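Local coordinates for chitin binding protein (Tectaria macrodonta, PDB 6IF7), which is an insecticidal, chitin-binding fern protein of the AA10 family, and probably acts as a copper-dependent lytic polysaccharide monooxygenase, at residues Val163-Thr168 and Glu172-Cys177. Numbering follows the deposited sequence.
With SO4 (sulfate ion), chain E.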
loop_
_atom_site.group_PDB
_atom_site.type_symbol
_atom_site.label_atom_id
_atom_site.label_comp_id
_atom_site.label_asym_id
_atom_site.label_seq_id
_atom_site.Cartn_x
_atom_site.Cartn_y
_atom_site.Cartn_z
ATOM N N VAL A 163 2.314 3.237 1.433
ATOM C CA VAL A 163 3.511 3.605 0.691
ATOM C C VAL A 163 3.103 4.465 -0.493
ATOM O O VAL A 163 2.240 4.076 -1.302
ATOM C CB VAL A 163 4.325 2.361 0.286
ATOM C CG1 VAL A 163 5.616 2.744 -0.429
ATOM C CG2 VAL A 163 4.651 1.576 1.542
ATOM N N ILE A 164 3.716 5.649 -0.559
ATOM C CA ILE A 164 3.560 6.569 -1.664
ATOM C C ILE A 164 4.873 6.589 -2.460
ATOM O O ILE A 164 5.932 6.895 -1.902
ATOM C CB ILE A 164 3.245 7.998 -1.149
ATOM C CG1 ILE A 164 2.006 7.992 -0.267
ATOM C CG2 ILE A 164 3.066 8.955 -2.318
ATOM C CD1 ILE A 164 1.809 9.251 0.561
ATOM N N TRP A 165 4.810 6.266 -3.749
ATOM C CA TRP A 165 5.979 6.302 -4.657
ATOM C C TRP A 165 5.829 7.507 -5.578
ATOM O O TRP A 165 5.062 7.454 -6.544
ATOM C CB TRP A 165 6.045 4.995 -5.467
ATOM C CG TRP A 165 7.237 4.806 -6.396
ATOM C CD1 TRP A 165 8.452 5.413 -6.312
ATOM C CD2 TRP A 165 7.330 3.874 -7.495
ATOM N NE1 TRP A 165 9.284 4.952 -7.314
ATOM C CE2 TRP A 165 8.617 4.002 -8.045
ATOM C CE3 TRP A 165 6.427 2.963 -8.083
ATOM C CZ2 TRP A 165 9.049 3.239 -9.153
ATOM C CZ3 TRP A 165 6.846 2.220 -9.182
ATOM C CH2 TRP A 165 8.152 2.354 -9.703
ATOM N N GLN A 166 6.527 8.601 -5.260
ATOM C CA GLN A 166 6.493 9.833 -6.074
ATOM C C GLN A 166 7.677 9.831 -7.067
ATOM O O GLN A 166 8.838 9.743 -6.671
ATOM C CB GLN A 166 6.519 11.076 -5.158
ATOM C CG GLN A 166 6.500 12.437 -5.863
ATOM C CD GLN A 166 5.259 12.689 -6.729
ATOM O OE1 GLN A 166 4.177 12.968 -6.224
ATOM N NE2 GLN A 166 5.427 12.615 -8.038
ATOM N N ARG A 167 7.377 9.903 -8.360
ATOM C CA ARG A 167 8.429 10.033 -9.381
ATOM C C ARG A 167 9.073 11.404 -9.354
ATOM O O ARG A 167 8.421 12.375 -8.996
ATOM C CB ARG A 167 7.878 9.761 -10.776
ATOM C CG ARG A 167 7.626 8.290 -10.973
ATOM C CD ARG A 167 6.949 8.025 -12.278
ATOM N NE ARG A 167 7.811 8.352 -13.402
ATOM C CZ ARG A 167 7.514 8.087 -14.668
ATOM N NH1 ARG A 167 6.384 7.482 -14.997
ATOM N NH2 ARG A 167 8.369 8.432 -15.614
ATOM N N THR A 168 10.351 11.454 -9.719
ATOM C CA THR A 168 11.141 12.708 -9.781
ATOM C C THR A 168 11.296 13.286 -11.191
ATOM O O THR A 168 11.646 14.463 -11.336
ATOM C CB THR A 168 12.543 12.502 -9.196
ATOM O OG1 THR A 168 13.195 11.428 -9.882
ATOM C CG2 THR A 168 12.447 12.168 -7.721
ATOM N N GLU A 172 3.669 11.881 -11.780
ATOM C CA GLU A 172 2.998 10.644 -11.447
ATOM C C GLU A 172 3.470 10.035 -10.121
ATOM O O GLU A 172 4.672 9.971 -9.835
ATOM C CB GLU A 172 3.209 9.637 -12.554
ATOM C CG GLU A 172 2.486 8.320 -12.359
ATOM C CD GLU A 172 2.804 7.339 -13.469
ATOM O OE1 GLU A 172 3.998 7.036 -13.653
ATOM O OE2 GLU A 172 1.874 6.846 -14.135
ATOM N N ALA A 173 2.499 9.557 -9.357
ATOM C CA ALA A 173 2.728 8.839 -8.125
ATOM C C ALA A 173 1.863 7.567 -8.071
ATOM O O ALA A 173 0.801 7.498 -8.704
ATOM C CB ALA A 173 2.409 9.751 -6.959
ATOM N N PHE A 174 2.348 6.569 -7.323
ATOM C CA PHE A 174 1.681 5.302 -7.091
ATOM C C PHE A 174 1.402 5.166 -5.588
ATOM O O PHE A 174 2.155 5.673 -4.752
ATOM C CB PHE A 174 2.546 4.137 -7.588
ATOM C CG PHE A 174 2.792 4.170 -9.077
ATOM C CD1 PHE A 174 3.765 5.022 -9.622
ATOM C CD2 PHE A 174 2.037 3.380 -9.941
ATOM C CE1 PHE A 174 3.972 5.076 -11.003
ATOM C CE2 PHE A 174 2.254 3.420 -11.318
ATOM C CZ PHE A 174 3.208 4.270 -11.848
ATOM N N TYR A 175 0.320 4.475 -5.255
ATOM C CA TYR A 175 -0.169 4.378 -3.877
ATOM C C TYR A 175 -0.462 2.935 -3.537
ATOM O O TYR A 175 -1.121 2.235 -4.306
ATOM C CB TYR A 175 -1.420 5.236 -3.727
ATOM C CG TYR A 175 -1.171 6.696 -4.107
ATOM C CD1 TYR A 175 -0.737 7.618 -3.152
ATOM C CD2 TYR A 175 -1.339 7.134 -5.415
ATOM C CE1 TYR A 175 -0.489 8.940 -3.495
ATOM C CE2 TYR A 175 -1.094 8.456 -5.778
ATOM C CZ TYR A 175 -0.680 9.358 -4.817
ATOM O OH TYR A 175 -0.436 10.670 -5.158
ATOM N N SER A 176 0.051 2.500 -2.386
ATOM C CA SER A 176 -0.037 1.114 -1.926
ATOM C C SER A 176 -0.488 1.011 -0.456
ATOM O O SER A 176 0.114 1.636 0.423
ATOM C CB SER A 176 1.344 0.483 -2.083
ATOM O OG SER A 176 1.378 -0.815 -1.539
ATOM N N CYS A 177 -1.526 0.216 -0.193
ATOM C CA CYS A 177 -1.936 -0.171 1.184
ATOM C C CYS A 177 -1.523 -1.610 1.444
ATOM O O CYS A 177 -1.873 -2.473 0.639
ATOM C CB CYS A 177 -3.451 -0.115 1.368
ATOM S SG CYS A 177 -4.087 1.553 1.515
HETATM S S SO4 E . 6.616 6.217 -18.315
HETATM O O1 SO4 E . 6.419 5.523 -19.609
HETATM O O2 SO4 E . 5.896 7.521 -18.352
HETATM O O3 SO4 E . 8.069 6.435 -18.067
HETATM O O4 SO4 E . 6.071 5.360 -17.238
HETATM O O HOH W 1 3.057 3.013 -3.750
#
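R167 and E172 face each other where the hairpin of strands 159-167 and 173-182 turns. R167 NH1 reaches E172 OE1 at 2.8 Å, near the guanidinium plane but 31° out of the carboxylate plane, on the syn side. The arginine chain bends at chi3 (66°), which swings its end round to that oxygen while NE keeps a salt bridge to D169. A sulfate, probably from the crystallisation liquor, takes a hydrogen bond from R167 NH2 and two weak ones from NH1. Replacing R167 with an alanine would probably leave E172 OE1 without its charged mate and D169 without the NE it pairs with, though N46 would still hold E172 OE2.

Backbone bonds clamp the antiparallel strands: V163 and S176 exchange two, W165 and F174 two more, and R167 N donates to E172 O at 3.1 Å. W165 O, which also accepts F174 N, takes a CA-H...O contact from A173 CA at 3.1 Å. One water bridges V163 O and, weakly, F174 O.

On one face of the sheet the W165 and F174 side chains run alongside each other, ring planes 38° apart, W165 CZ3 over one face of F174, offset toward its rim. F174 meets the copper ligand H1 edge-to-face, and W165 stacks on F107. The other face carries I164, whose CG2 packs at 3.7 Å on Y175 CE1, and Q166, whose OE1 accepts from G52 N; Y175 OH bonds to H54.

Two chemistries thus share one hairpin: an aromatic pair including F174, whose nearest side-chain atom is about 3 Å from the copper, consistent with the axial position of an AA10 site, and a charged clasp of R167 and E172 where the hairpin turns.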